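Local structure of D-alanyl-D-alanine carboxypeptidase (Enterococcus faecalis V583, 5ZHF) at residues E61-G66 against P91-G96; I71-Y76 against L142-D147; E129-V134 against E190-R195; T137-L142 against R175-D180. The protein is a zinc-dependent carboxypeptidase that removes the C-terminal D-alanine from peptidoglycan pentapeptides in vitro and is linked to vancomycin resistance. One frame throughout, in Å; residues are numbered along the deposited sequence.

Interactions 2, 3 and 4 each contribute one zinc ligand: Asp147, His193 and His140. Water 1 sits on the same metal. Interactions 3 and 4 are closest, with centres about 5 Å apart; 137-142 and 175-180 both lie within the chain joining the segments of interaction 3. Glu139 OE1 lies 2.8 Å from His193 NE2, which couples the two. Interaction 2 joins interaction 3 through adjacent strands, Val146 N lying 2.9 Å from Tyr194 O. Interaction 1 is more peripheral, its centre about 17 Å from those of interactions 3 and 4, yet Gly96 O reaches His140 ND1 at 2.7 Å. It meets interaction 2 at Ser95 O and Asp147 N, 2.8 Å apart.

Interaction 1: residues E61-G66 against P91-G96; sequences EQLSNG and PIVASG
Two side chains of the turn at 63-66 reach Val93 by different first torsions. In Leu63, CG is anti to the carbonyl carbon (chi1 -59°), and CD1, extended beyond it, meets Val93 CG2 at 3.7 Å; the two side chains cross at about a right angle. In Asn65, CG stands between the backbone N and the carbonyl carbon (chi1 74°), and the amide turns its nitrogen to the strand: ND2 donates to Val93 O at 2.8 Å. The bond is bent, with an angle of 138° at the hydrogen, although the acceptor lies close to the amide plane.

The donor is positioned by a type I turn from Leu63 to Gly66, closed by Gly66 N to Leu63 O at 2.9 Å, while Asn65 OD1 takes a bond from Glu67 N. Val93 also packs on Leu77 and Phe81 of helix 74-86. Just beyond Val93 the strand bends, and a classic beta bulge sets two residues, Ala94 and Ser95, against the single Asp147 of the neighbouring strand. The contact thus pairs a small apolar touch with one neutral amide-to-carbonyl bond, which serves the Val93 oxygen at the bend and ties the 63-66 turn to the edge strand without using charge.

Interaction 2: residues I71-Y76 against L142-D147; sequences IRISPY and LGLAVD. With ZN (zinc ion), chain C.
Ile73 meets a flat group of the other segment at the peptide after Gly143, where its CD1 comes against the carbonyl oxygen, Gly143 O, at 3.5 Å. Within 71-76, the Tyr76 ring has Arg72 O in its plane at the edge and meets the Tyr196 ring, the planes about 40° apart. The carboxylate of Asp147 faces the metal unevenly: OD1 binds zinc at 2.0 Å, whereas OD2 stays 2.9 Å from the zinc and pairs with Arg98.

The second touch across the segments is purely apolar, Ile73 CG2 against Leu144 CD2 at 3.5 Å, the side chains meeting at a slant. Ile73 splits its branches between these partners because CG1 lies between the backbone N and the carbonyl carbon (chi1 81°), placing CG2 anti to that carbon. Leu144 also packs on Arg195, and Ile73 on Tyr196, so strand 193-196 borders both.

Here the 3-10 turn leading into helix 74-86 packs against the entry to strand 145-150. Gly143, Ala145 and Asp147 belong to the SxHxxGxAxD signature of M15 peptidases, whose aspartate is a zinc ligand.

Interaction 3: residues E129-V134 against E190-R195; sequences ETWVAV and EPWHYR. With ZN (zinc ion), chain C.
Glu190 and Trp131 meet most closely at an oxygen pair: Glu190 OE2 lies 2.6 Å from Trp131 O. The same OE2 also stands at the edge of the Trp131 indole, near its plane and 3.4 Å from Trp131 CE3, with carboxylate and ring planes 26° apart. The stem follows, Glu190 CG passing 3.9 Å from Trp131 CE3. The other oxygen turns to the metal side, where water 1 donates to Glu190 OE1 over 3.3 Å. Water 1 accepts from Trp192 NE1, in the plane of that ring at its edge, and binds zinc at 2.2 Å. His193 ND1 binds the metal at 2.0 Å.

What sets these groups in place lies one shell further out. A type I turn from Glu190 to His193, closed by a backbone bond from His193 N to Glu190 O, brings carboxylate, indole and imidazole to one site. Glu190 CA sits over one face of the Trp192 ring, offset toward its rim. The Glu190 chain is extended beyond CG (chi2 -172°), which carries the carboxylate out to Trp131. In the 129-134 loop, the Trp131 indole NE1 bonds to Tyr114 OH, Ala133 O receives Gln103 NE2, and Thr130 bonds to Ser188.

Trp131, Val132 and Ala133 bind substrate, so this contact joins a substrate-binding loop to the ExxH part of the zinc site. The carboxylate divides its oxygens between the loop carbonyl and the metal-bound water, an arrangement consistent with the inferred role of Glu190 as proton donor and acceptor.

Interaction 4: residues T137-L142 against R175-D180; sequences TSEHQL and RRYPPD. With ZN (zinc ion), chain C.
Just ahead of Glu139, which meets Arg176 and Tyr177, Ser138 forms an ST turn: its OG accepts from His140 N at 2.9 Å. In this substrate-binding serine the same OG lies at the edge of the His140 ring, in its plane.

Glu139 follows. Arg176 NE donates to Glu139 OE2 at 2.8 Å in a salt bridge, with an N-H...O angle of 149°. The donor arrives from above the carboxylate plane, which stands 67° from the guanidinium. Arg176 CG stands anti to the backbone N (chi1 -178°), 3.4 Å from Glu139 OE1, and the bend in the chain beyond it swings NE round to OE2. Water 2 links Glu139 OE2 to Arg176 NH2, and Arg195 adds a second cation to that oxygen; OE1 accepts from His193. Tyr177 is joined to the backbone through water 3, which accepts from Glu139 N at 2.9 Å and bonds to Tyr177 OH at 2.8 Å. Arg176 CG lies over the centre of the Tyr177 ring.

Next comes His140, its NE2 on zinc at 2.1 Å and its ND1 bonded to Gly96 O. Glu139 is thus a second-shell acid whose bond to His193 NE2 probably helps to orient that ligand, while its neighbour is a first-shell ligand: the SxH portion of the M15 zinc-binding motif.

Interaction 1: residues E61-G66 against P91-G96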
loop_
_atom_site.group_PDB
_atom_site.type_symbol
_atom_site.label_atom_id
_atom_site.label_comp_id
_atom_site.label_asym_id
_atom_site.label_seq_id
_atom_site.Cartn_x
_atom_site.Cartn_y
_atom_site.Cartn_z
ATOM N N GLU A 61 -11.218 5.166 -10.945
ATOM C CA GLU A 61 -10.820 5.130 -12.327
ATOM C C GLU A 61 -10.182 3.775 -12.576
ATOM O O GLU A 61 -9.478 3.236 -11.708
ATOM C CB GLU A 61 -9.783 6.209 -12.606
ATOM C CG GLU A 61 -9.437 6.323 -14.082
ATOM C CD GLU A 61 -8.430 7.410 -14.365
ATOM O OE1 GLU A 61 -7.373 7.408 -13.702
ATOM O OE2 GLU A 61 -8.682 8.239 -15.270
ATOM N N GLN A 62 -10.404 3.251 -13.771
ATOM C CA GLN A 62 -9.813 1.977 -14.179
ATOM C C GLN A 62 -8.536 2.250 -14.952
ATOM O O GLN A 62 -8.508 3.116 -15.856
ATOM C CB GLN A 62 -10.806 1.224 -15.030
ATOM C CG GLN A 62 -10.356 -0.170 -15.375
ATOM C CD GLN A 62 -11.428 -0.948 -16.094
ATOM O OE1 GLN A 62 -12.532 -1.119 -15.575
ATOM N NE2 GLN A 62 -11.112 -1.422 -17.285
ATOM N N LEU A 63 -7.473 1.535 -14.566
ATOM C CA LEU A 63 -6.195 1.589 -15.247
ATOM C C LEU A 63 -6.235 0.626 -16.437
ATOM O O LEU A 63 -7.175 -0.165 -16.548
ATOM C CB LEU A 63 -5.078 1.191 -14.294
ATOM C CG LEU A 63 -4.942 2.050 -13.051
ATOM C CD1 LEU A 63 -3.800 1.537 -12.190
ATOM C CD2 LEU A 63 -4.693 3.491 -13.456
ATOM N N SER A 64 -5.205 0.677 -17.285
ATOM C CA SER A 64 -5.193 -0.179 -18.495
ATOM C C SER A 64 -5.288 -1.676 -18.169
ATOM O O SER A 64 -5.880 -2.432 -18.938
ATOM C CB SER A 64 -3.981 0.099 -19.382
ATOM O OG SER A 64 -2.794 -0.141 -18.696
ATOM N N ASN A 65 -4.723 -2.074 -17.030
ATOM C CA ASN A 65 -4.776 -3.466 -16.584
ATOM C C ASN A 65 -6.030 -3.864 -15.800
ATOM O O ASN A 65 -6.091 -4.992 -15.263
ATOM C CB ASN A 65 -3.509 -3.845 -15.802
ATOM C CG ASN A 65 -3.453 -3.247 -14.412
ATOM O OD1 ASN A 65 -4.374 -2.510 -13.968
ATOM N ND2 ASN A 65 -2.405 -3.604 -13.686
ATOM N N GLY A 66 -7.014 -2.961 -15.703
ATOM C CA GLY A 66 -8.257 -3.253 -15.034
ATOM C C GLY A 66 -8.280 -3.034 -13.528
ATOM O O GLY A 66 -9.372 -3.056 -12.915
ATOM N N PRO A 91 7.490 -0.499 -13.758
ATOM C CA PRO A 91 6.587 -1.077 -12.773
ATOM C C PRO A 91 5.217 -1.436 -13.336
ATOM O O PRO A 91 4.859 -1.024 -14.439
ATOM C CB PRO A 91 6.448 0.040 -11.707
ATOM C CG PRO A 91 6.822 1.296 -12.428
ATOM C CD PRO A 91 7.492 0.972 -13.716
ATOM N N ILE A 92 4.452 -2.171 -12.548
ATOM C CA ILE A 92 3.050 -2.460 -12.835
ATOM C C ILE A 92 2.267 -2.289 -11.541
ATOM O O ILE A 92 2.823 -2.461 -10.444
ATOM C CB ILE A 92 2.832 -3.907 -13.362
ATOM C CG1 ILE A 92 3.257 -4.946 -12.309
ATOM C CG2 ILE A 92 3.608 -4.146 -14.663
ATOM C CD1 ILE A 92 2.843 -6.377 -12.662
ATOM N N VAL A 93 0.980 -2.016 -11.675
ATOM C CA VAL A 93 0.080 -1.988 -10.522
ATOM C C VAL A 93 -0.486 -3.392 -10.374
ATOM O O VAL A 93 -1.393 -3.801 -11.111
ATOM C CB VAL A 93 -1.043 -0.958 -10.666
ATOM C CG1 VAL A 93 -1.974 -1.016 -9.439
ATOM C CG2 VAL A 93 -0.486 0.452 -10.871
ATOM N N ALA A 94 0.076 -4.139 -9.442
ATOM C CA ALA A 94 -0.404 -5.494 -9.197
ATOM C C ALA A 94 -1.787 -5.487 -8.516
ATOM O O ALA A 94 -2.607 -6.367 -8.746
ATOM C CB ALA A 94 0.626 -6.265 -8.384
ATOM N N SER A 95 -2.057 -4.482 -7.674
ATOM C CA SER A 95 -3.313 -4.433 -6.953
ATOM C C SER A 95 -3.585 -3.014 -6.498
ATOM O O SER A 95 -2.727 -2.391 -5.846
ATOM C CB SER A 95 -3.267 -5.337 -5.714
ATOM O OG SER A 95 -4.497 -5.268 -4.993
ATOM N N GLY A 96 -4.768 -2.514 -6.824
ATOM C CA GLY A 96 -5.213 -1.185 -6.372
ATOM C C GLY A 96 -6.381 -1.348 -5.396
ATOM O O GLY A 96 -6.258 -1.959 -4.327
#

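Interaction 2: residues I71-Y76 against L142-D147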
loop_
_atom_site.group_PDB
_atom_site.type_symbol
_atom_site.label_atom_id
_atom_site.label_comp_id
_atom_site.label_asym_id
_atom_site.label_seq_id
_atom_site.Cartn_x
_atom_site.Cartn_y
_atom_site.Cartn_z
ATOM N N ILE A 71 -9.774 8.261 -8.268
ATOM C CA ILE A 71 -9.497 9.191 -9.369
ATOM C C ILE A 71 -8.553 10.345 -8.930
ATOM O O ILE A 71 -7.765 10.832 -9.722
ATOM C CB ILE A 71 -10.797 9.753 -9.995
ATOM C CG1 ILE A 71 -10.538 10.543 -11.292
ATOM C CG2 ILE A 71 -11.506 10.668 -8.995
ATOM C CD1 ILE A 71 -9.943 9.792 -12.463
ATOM N N ARG A 72 -8.599 10.727 -7.647
ATOM C CA ARG A 72 -7.790 11.832 -7.170
ATOM C C ARG A 72 -6.286 11.586 -7.228
ATOM O O ARG A 72 -5.517 12.547 -7.263
ATOM C CB ARG A 72 -8.216 12.225 -5.750
ATOM C CG ARG A 72 -9.607 12.831 -5.709
ATOM C CD ARG A 72 -10.068 13.054 -4.285
ATOM N NE ARG A 72 -10.427 11.802 -3.636
ATOM C CZ ARG A 72 -11.037 11.687 -2.455
ATOM N NH1 ARG A 72 -11.392 12.761 -1.750
ATOM N NH2 ARG A 72 -11.313 10.488 -1.974
ATOM N N ILE A 73 -5.865 10.306 -7.214
ATOM C CA ILE A 73 -4.429 9.974 -7.241
ATOM C C ILE A 73 -3.947 9.660 -8.654
ATOM O O ILE A 73 -2.752 9.543 -8.868
ATOM C CB ILE A 73 -4.024 8.815 -6.267
ATOM C CG1 ILE A 73 -4.315 7.422 -6.861
ATOM C CG2 ILE A 73 -4.689 8.984 -4.914
ATOM C CD1 ILE A 73 -3.925 6.284 -5.930
ATOM N N SER A 74 -4.855 9.615 -9.620
ATOM C CA SER A 74 -4.500 9.220 -10.988
ATOM C C SER A 74 -3.306 9.953 -11.645
ATOM O O SER A 74 -2.372 9.309 -12.127
ATOM C CB SER A 74 -5.729 9.285 -11.895
ATOM O OG SER A 74 -5.327 8.973 -13.214
ATOM N N PRO A 75 -3.313 11.300 -11.688
ATOM C CA PRO A 75 -2.168 11.980 -12.321
ATOM C C PRO A 75 -0.849 11.797 -11.599
ATOM O O PRO A 75 0.202 11.792 -12.231
ATOM C CB PRO A 75 -2.593 13.456 -12.374
ATOM C CG PRO A 75 -3.688 13.583 -11.398
ATOM C CD PRO A 75 -4.327 12.248 -11.187
ATOM N N TYR A 76 -0.899 11.626 -10.280
ATOM C CA TYR A 76 0.295 11.447 -9.474
ATOM C C TYR A 76 0.893 10.060 -9.722
ATOM O O TYR A 76 2.091 9.948 -9.880
ATOM C CB TYR A 76 -0.029 11.611 -8.005
ATOM C CG TYR A 76 -0.511 13.008 -7.691
ATOM C CD1 TYR A 76 0.390 14.046 -7.542
ATOM C CD2 TYR A 76 -1.874 13.277 -7.558
ATOM C CE1 TYR A 76 -0.051 15.341 -7.276
ATOM C CE2 TYR A 76 -2.331 14.572 -7.298
ATOM C CZ TYR A 76 -1.414 15.588 -7.153
ATOM O OH TYR A 76 -1.863 16.878 -6.864
ATOM N N LEU A 142 -9.527 1.904 0.366
ATOM C CA LEU A 142 -9.653 3.344 0.130
ATOM C C LEU A 142 -9.549 3.732 -1.319
ATOM O O LEU A 142 -10.050 4.790 -1.713
ATOM C CB LEU A 142 -8.566 4.123 0.865
ATOM C CG LEU A 142 -8.577 4.097 2.386
ATOM C CD1 LEU A 142 -7.243 4.582 2.948
ATOM C CD2 LEU A 142 -9.744 4.933 2.875
ATOM N N GLY A 143 -8.812 2.948 -2.114
ATOM C CA GLY A 143 -8.396 3.399 -3.439
ATOM C C GLY A 143 -7.138 4.252 -3.426
ATOM O O GLY A 143 -6.717 4.737 -4.482
ATOM N N LEU A 144 -6.513 4.439 -2.251
ATOM C CA LEU A 144 -5.329 5.276 -2.097
ATOM C C LEU A 144 -4.036 4.479 -2.062
ATOM O O LEU A 144 -2.969 5.086 -1.988
ATOM C CB LEU A 144 -5.431 6.120 -0.807
ATOM C CG LEU A 144 -6.585 7.131 -0.827
ATOM C CD1 LEU A 144 -6.575 7.969 0.441
ATOM C CD2 LEU A 144 -6.501 8.031 -2.046
ATOM N N ALA A 145 -4.138 3.142 -2.128
ATOM C CA ALA A 145 -2.956 2.283 -2.075
ATOM C C ALA A 145 -2.834 1.423 -3.292
ATOM O O ALA A 145 -3.835 0.923 -3.844
ATOM C CB ALA A 145 -2.972 1.393 -0.836
ATOM N N VAL A 146 -1.589 1.256 -3.704
ATOM C CA VAL A 146 -1.258 0.380 -4.811
ATOM C C VAL A 146 -0.117 -0.543 -4.412
ATOM O O VAL A 146 0.849 -0.116 -3.797
ATOM C CB VAL A 146 -0.918 1.158 -6.107
ATOM C CG1 VAL A 146 -2.177 1.741 -6.730
ATOM C CG2 VAL A 146 0.122 2.240 -5.869
ATOM N N ASP A 147 -0.235 -1.821 -4.794
ATOM C CA ASP A 147 0.915 -2.715 -4.743
ATOM C C ASP A 147 1.578 -2.629 -6.077
ATOM O O ASP A 147 0.939 -2.867 -7.097
ATOM C CB ASP A 147 0.511 -4.148 -4.437
ATOM C CG ASP A 147 -0.131 -4.296 -3.084
ATOM O OD1 ASP A 147 0.200 -3.536 -2.139
ATOM O OD2 ASP A 147 -0.935 -5.221 -2.949
HETATM ZN ZN ZN C . -0.837 -3.682 -0.452
HETATM O O HOH W 1 -0.089 -5.486 0.597
#

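Interaction 3: residues E129-V134 against E190-R195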
loop_
_atom_site.group_PDB
_atom_site.type_symbol
_atom_site.label_atom_id
_atom_site.label_comp_id
_atom_site.label_asym_id
_atom_site.label_seq_id
_atom_site.Cartn_x
_atom_site.Cartn_y
_atom_site.Cartn_z
ATOM N N GLU A 129 -2.383 -11.699 9.535
ATOM C CA GLU A 129 -2.727 -10.288 9.748
ATOM C C GLU A 129 -1.505 -9.346 9.710
ATOM O O GLU A 129 -1.653 -8.160 9.419
ATOM C CB GLU A 129 -3.501 -10.136 11.065
ATOM C CG GLU A 129 -4.280 -8.843 11.215
ATOM C CD GLU A 129 -5.431 -8.934 12.211
ATOM O OE1 GLU A 129 -5.694 -10.031 12.758
ATOM O OE2 GLU A 129 -6.095 -7.900 12.438
ATOM N N THR A 130 -0.306 -9.873 9.965
ATOM C CA THR A 130 0.933 -9.094 9.819
ATOM C C THR A 130 1.248 -8.778 8.357
ATOM O O THR A 130 2.147 -7.977 8.101
ATOM C CB THR A 130 2.174 -9.782 10.447
ATOM O OG1 THR A 130 2.482 -11.001 9.742
ATOM C CG2 THR A 130 1.950 -10.083 11.922
ATOM N N TRP A 131 0.530 -9.424 7.421
ATOM C CA TRP A 131 0.652 -9.205 5.976
ATOM C C TRP A 131 -0.584 -8.651 5.287
ATOM O O TRP A 131 -0.467 -7.795 4.410
ATOM C CB TRP A 131 1.005 -10.528 5.277
ATOM C CG TRP A 131 2.314 -11.120 5.718
ATOM C CD1 TRP A 131 2.477 -12.163 6.579
ATOM C CD2 TRP A 131 3.633 -10.717 5.322
ATOM N NE1 TRP A 131 3.814 -12.434 6.747
ATOM C CE2 TRP A 131 4.545 -11.557 5.996
ATOM C CE3 TRP A 131 4.135 -9.709 4.482
ATOM C CZ2 TRP A 131 5.937 -11.446 5.829
ATOM C CZ3 TRP A 131 5.511 -9.585 4.329
ATOM C CH2 TRP A 131 6.397 -10.459 5.005
ATOM N N VAL A 132 -1.760 -9.158 5.646
ATOM C CA VAL A 132 -3.008 -8.838 4.954
ATOM C C VAL A 132 -4.009 -8.412 6.013
ATOM O O VAL A 132 -4.266 -9.153 6.960
ATOM C CB VAL A 132 -3.575 -10.052 4.191
ATOM C CG1 VAL A 132 -4.854 -9.678 3.433
ATOM C CG2 VAL A 132 -2.540 -10.635 3.221
ATOM N N ALA A 133 -4.601 -7.242 5.819
ATOM C CA ALA A 133 -5.495 -6.658 6.809
ATOM C C ALA A 133 -6.872 -7.326 6.791
ATOM O O ALA A 133 -7.321 -7.824 5.739
ATOM C CB ALA A 133 -5.603 -5.167 6.556
ATOM N N VAL A 134 -7.557 -7.351 7.939
ATOM C CA VAL A 134 -8.924 -7.882 7.958
ATOM C C VAL A 134 -9.788 -6.926 7.150
ATOM O O VAL A 134 -9.532 -5.712 7.155
ATOM C CB VAL A 134 -9.526 -8.119 9.385
ATOM C CG1 VAL A 134 -8.609 -8.996 10.241
ATOM C CG2 VAL A 134 -9.861 -6.826 10.098
ATOM N N GLU A 190 6.622 -4.757 3.481
ATOM C CA GLU A 190 5.922 -4.942 2.218
ATOM C C GLU A 190 6.417 -3.889 1.224
ATOM O O GLU A 190 5.795 -2.845 1.035
ATOM C CB GLU A 190 4.403 -4.841 2.437
ATOM C CG GLU A 190 3.916 -5.957 3.354
ATOM C CD GLU A 190 2.419 -6.040 3.460
ATOM O OE1 GLU A 190 1.723 -5.022 3.265
ATOM O OE2 GLU A 190 1.948 -7.136 3.778
ATOM N N PRO A 191 7.585 -4.141 0.587
ATOM C CA PRO A 191 8.227 -3.100 -0.229
ATOM C C PRO A 191 7.486 -2.738 -1.515
ATOM O O PRO A 191 7.891 -1.816 -2.215
ATOM C CB PRO A 191 9.610 -3.704 -0.548
ATOM C CG PRO A 191 9.407 -5.166 -0.434
ATOM C CD PRO A 191 8.439 -5.348 0.693
ATOM N N TRP A 192 6.414 -3.490 -1.810
ATOM C CA TRP A 192 5.475 -3.215 -2.904
ATOM C C TRP A 192 4.343 -2.234 -2.561
ATOM O O TRP A 192 3.739 -1.684 -3.480
ATOM C CB TRP A 192 4.824 -4.528 -3.380
ATOM C CG TRP A 192 4.253 -5.333 -2.289
ATOM C CD1 TRP A 192 3.008 -5.227 -1.740
ATOM C CD2 TRP A 192 4.913 -6.386 -1.558
ATOM N NE1 TRP A 192 2.860 -6.125 -0.734
ATOM C CE2 TRP A 192 4.010 -6.850 -0.593
ATOM C CE3 TRP A 192 6.179 -6.966 -1.626
ATOM C CZ2 TRP A 192 4.324 -7.895 0.288
ATOM C CZ3 TRP A 192 6.494 -7.994 -0.739
ATOM C CH2 TRP A 192 5.567 -8.454 0.187
ATOM N N HIS A 193 4.027 -2.049 -1.277
ATOM C CA HIS A 193 2.762 -1.369 -0.902
ATOM C C HIS A 193 3.003 0.141 -0.678
ATOM O O HIS A 193 3.646 0.538 0.297
ATOM C CB HIS A 193 2.136 -2.015 0.325
ATOM C CG HIS A 193 0.838 -1.402 0.737
ATOM N ND1 HIS A 193 -0.376 -2.039 0.593
ATOM C CD2 HIS A 193 0.569 -0.196 1.290
ATOM C CE1 HIS A 193 -1.333 -1.257 1.063
ATOM N NE2 HIS A 193 -0.782 -0.140 1.511
ATOM N N TYR A 194 2.487 0.949 -1.608
ATOM C CA TYR A 194 2.629 2.409 -1.623
ATOM C C TYR A 194 1.271 3.103 -1.430
ATOM O O TYR A 194 0.257 2.700 -2.016
ATOM C CB TYR A 194 3.383 2.874 -2.890
ATOM C CG TYR A 194 4.860 2.675 -2.647
ATOM C CD1 TYR A 194 5.437 1.408 -2.706
ATOM C CD2 TYR A 194 5.667 3.739 -2.222
ATOM C CE1 TYR A 194 6.794 1.220 -2.406
ATOM C CE2 TYR A 194 7.001 3.561 -1.913
ATOM C CZ TYR A 194 7.567 2.298 -1.979
ATOM O OH TYR A 194 8.892 2.178 -1.631
ATOM N N ARG A 195 1.279 4.134 -0.574
ATOM C CA ARG A 195 0.063 4.853 -0.137
ATOM C C ARG A 195 0.193 6.298 -0.550
ATOM O O ARG A 195 1.227 6.929 -0.292
ATOM C CB ARG A 195 -0.073 4.747 1.387
ATOM C CG ARG A 195 -0.995 5.749 2.074
ATOM C CD ARG A 195 -2.441 5.670 1.614
ATOM N NE ARG A 195 -3.115 6.875 2.086
ATOM C CZ ARG A 195 -3.704 7.040 3.253
ATOM N NH1 ARG A 195 -3.832 6.039 4.122
ATOM N NH2 ARG A 195 -4.231 8.238 3.534
HETATM ZN ZN ZN C . -0.837 -3.682 -0.452
HETATM O O HOH W 1 -0.089 -5.486 0.597
#

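Interaction 4: residues T137-L142 against R175-D180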
loop_
_atom_site.group_PDB
_atom_site.type_symbol
_atom_site.label_atom_id
_atom_site.label_comp_id
_atom_site.label_asym_id
_atom_site.label_seq_id
_atom_site.Cartn_x
_atom_site.Cartn_y
_atom_site.Cartn_z
ATOM N N THR A 137 -10.104 -2.809 7.203
ATOM C CA THR A 137 -8.917 -2.180 7.735
ATOM C C THR A 137 -7.764 -2.147 6.741
ATOM O O THR A 137 -6.655 -1.836 7.141
ATOM C CB THR A 137 -8.444 -2.876 9.036
ATOM O OG1 THR A 137 -8.010 -4.219 8.765
ATOM C CG2 THR A 137 -9.571 -2.921 10.040
ATOM N N SER A 138 -8.033 -2.416 5.450
ATOM C CA SER A 138 -6.994 -2.335 4.419
ATOM C C SER A 138 -7.037 -0.987 3.736
ATOM O O SER A 138 -8.103 -0.539 3.330
ATOM C CB SER A 138 -7.211 -3.376 3.322
ATOM O OG SER A 138 -6.187 -3.231 2.342
ATOM N N GLU A 139 -5.872 -0.381 3.526
ATOM C CA GLU A 139 -5.780 0.783 2.690
ATOM C C GLU A 139 -6.236 0.491 1.267
ATOM O O GLU A 139 -6.590 1.410 0.548
ATOM C CB GLU A 139 -4.358 1.319 2.607
ATOM C CG GLU A 139 -3.830 1.923 3.876
ATOM C CD GLU A 139 -2.499 2.597 3.679
ATOM O OE1 GLU A 139 -1.684 2.148 2.830
ATOM O OE2 GLU A 139 -2.255 3.605 4.367
ATOM N N HIS A 140 -6.185 -0.762 0.829
ATOM C CA HIS A 140 -6.655 -1.065 -0.513
ATOM C C HIS A 140 -8.123 -0.756 -0.696
ATOM O O HIS A 140 -8.557 -0.474 -1.796
ATOM C CB HIS A 140 -6.335 -2.488 -0.929
ATOM C CG HIS A 140 -4.883 -2.704 -1.214
ATOM N ND1 HIS A 140 -4.333 -2.446 -2.452
ATOM C CD2 HIS A 140 -3.864 -3.130 -0.425
ATOM C CE1 HIS A 140 -3.036 -2.708 -2.417
ATOM N NE2 HIS A 140 -2.724 -3.122 -1.202
ATOM N N GLN A 141 -8.884 -0.773 0.381
ATOM C CA GLN A 141 -10.292 -0.436 0.292
ATOM C C GLN A 141 -10.561 1.084 0.217
ATOM O O GLN A 141 -11.707 1.499 0.013
ATOM C CB GLN A 141 -11.035 -1.085 1.445
ATOM C CG GLN A 141 -10.951 -2.598 1.432
ATOM C CD GLN A 141 -11.595 -3.209 2.639
ATOM O OE1 GLN A 141 -10.904 -3.565 3.607
ATOM N NE2 GLN A 141 -12.943 -3.289 2.628
ATOM N N LEU A 142 -9.527 1.904 0.366
ATOM C CA LEU A 142 -9.653 3.344 0.130
ATOM C C LEU A 142 -9.549 3.732 -1.319
ATOM O O LEU A 142 -10.050 4.790 -1.713
ATOM C CB LEU A 142 -8.566 4.123 0.865
ATOM C CG LEU A 142 -8.577 4.097 2.386
ATOM C CD1 LEU A 142 -7.243 4.582 2.948
ATOM C CD2 LEU A 142 -9.744 4.933 2.875
ATOM N N ARG A 175 6.286 4.656 1.147
ATOM C CA ARG A 175 6.508 3.258 1.460
ATOM C C ARG A 175 5.841 3.036 2.810
ATOM O O ARG A 175 6.385 3.393 3.865
ATOM C CB ARG A 175 8.010 2.950 1.504
ATOM C CG ARG A 175 8.322 1.486 1.707
ATOM C CD ARG A 175 9.810 1.285 1.850
ATOM N NE ARG A 175 10.152 -0.122 2.061
ATOM C CZ ARG A 175 11.390 -0.614 1.964
ATOM N NH1 ARG A 175 12.412 0.164 1.621
ATOM N NH2 ARG A 175 11.601 -1.904 2.172
ATOM N N ARG A 176 4.625 2.516 2.755
ATOM C CA ARG A 176 3.716 2.582 3.894
ATOM C C ARG A 176 4.157 1.745 5.086
ATOM O O ARG A 176 3.871 2.111 6.239
ATOM C CB ARG A 176 2.349 2.105 3.458
ATOM C CG ARG A 176 1.270 2.158 4.515
ATOM C CD ARG A 176 1.043 3.562 4.998
ATOM N NE ARG A 176 -0.012 3.615 5.997
ATOM C CZ ARG A 176 0.149 3.423 7.309
ATOM N NH1 ARG A 176 1.331 3.063 7.821
ATOM N NH2 ARG A 176 -0.902 3.562 8.113
ATOM N N TYR A 177 4.779 0.608 4.801
ATOM C CA TYR A 177 5.116 -0.392 5.822
ATOM C C TYR A 177 6.615 -0.697 5.788
ATOM O O TYR A 177 7.023 -1.768 5.348
ATOM C CB TYR A 177 4.292 -1.650 5.613
ATOM C CG TYR A 177 2.790 -1.430 5.586
ATOM C CD1 TYR A 177 2.126 -0.814 6.660
ATOM C CD2 TYR A 177 2.026 -1.808 4.476
ATOM C CE1 TYR A 177 0.754 -0.631 6.643
ATOM C CE2 TYR A 177 0.643 -1.621 4.453
ATOM C CZ TYR A 177 0.013 -1.013 5.526
ATOM O OH TYR A 177 -1.368 -0.834 5.496
ATOM N N PRO A 178 7.425 0.260 6.240
ATOM C CA PRO A 178 8.868 0.069 6.155
ATOM C C PRO A 178 9.389 -0.934 7.171
ATOM O O PRO A 178 8.740 -1.196 8.185
ATOM C CB PRO A 178 9.438 1.470 6.400
ATOM C CG PRO A 178 8.409 2.212 7.108
ATOM C CD PRO A 178 7.082 1.576 6.810
ATOM N N PRO A 179 10.548 -1.531 6.874
ATOM C CA PRO A 179 11.036 -2.622 7.723
ATOM C C PRO A 179 11.382 -2.210 9.156
ATOM O O PRO A 179 11.309 -3.034 10.062
ATOM C CB PRO A 179 12.287 -3.126 6.973
ATOM C CG PRO A 179 12.667 -2.049 6.027
ATOM C CD PRO A 179 11.398 -1.318 5.686
ATOM N N ASP A 180 11.744 -0.954 9.355
ATOM C CA ASP A 180 12.128 -0.466 10.681
ATOM C C ASP A 180 10.973 0.114 11.507
ATOM O O ASP A 180 11.221 0.677 12.558
ATOM C CB ASP A 180 13.274 0.549 10.556
ATOM C CG ASP A 180 12.875 1.815 9.853
ATOM O OD1 ASP A 180 11.932 1.803 9.030
ATOM O OD2 ASP A 180 13.518 2.842 10.127
HETATM ZN ZN ZN C . -0.837 -3.682 -0.452
HETATM O O HOH W 2 -3.466 4.032 6.789
HETATM O O HOH W 3 -3.377 -1.876 3.856
HETATM O O HOH W 1 -0.089 -5.486 0.597
#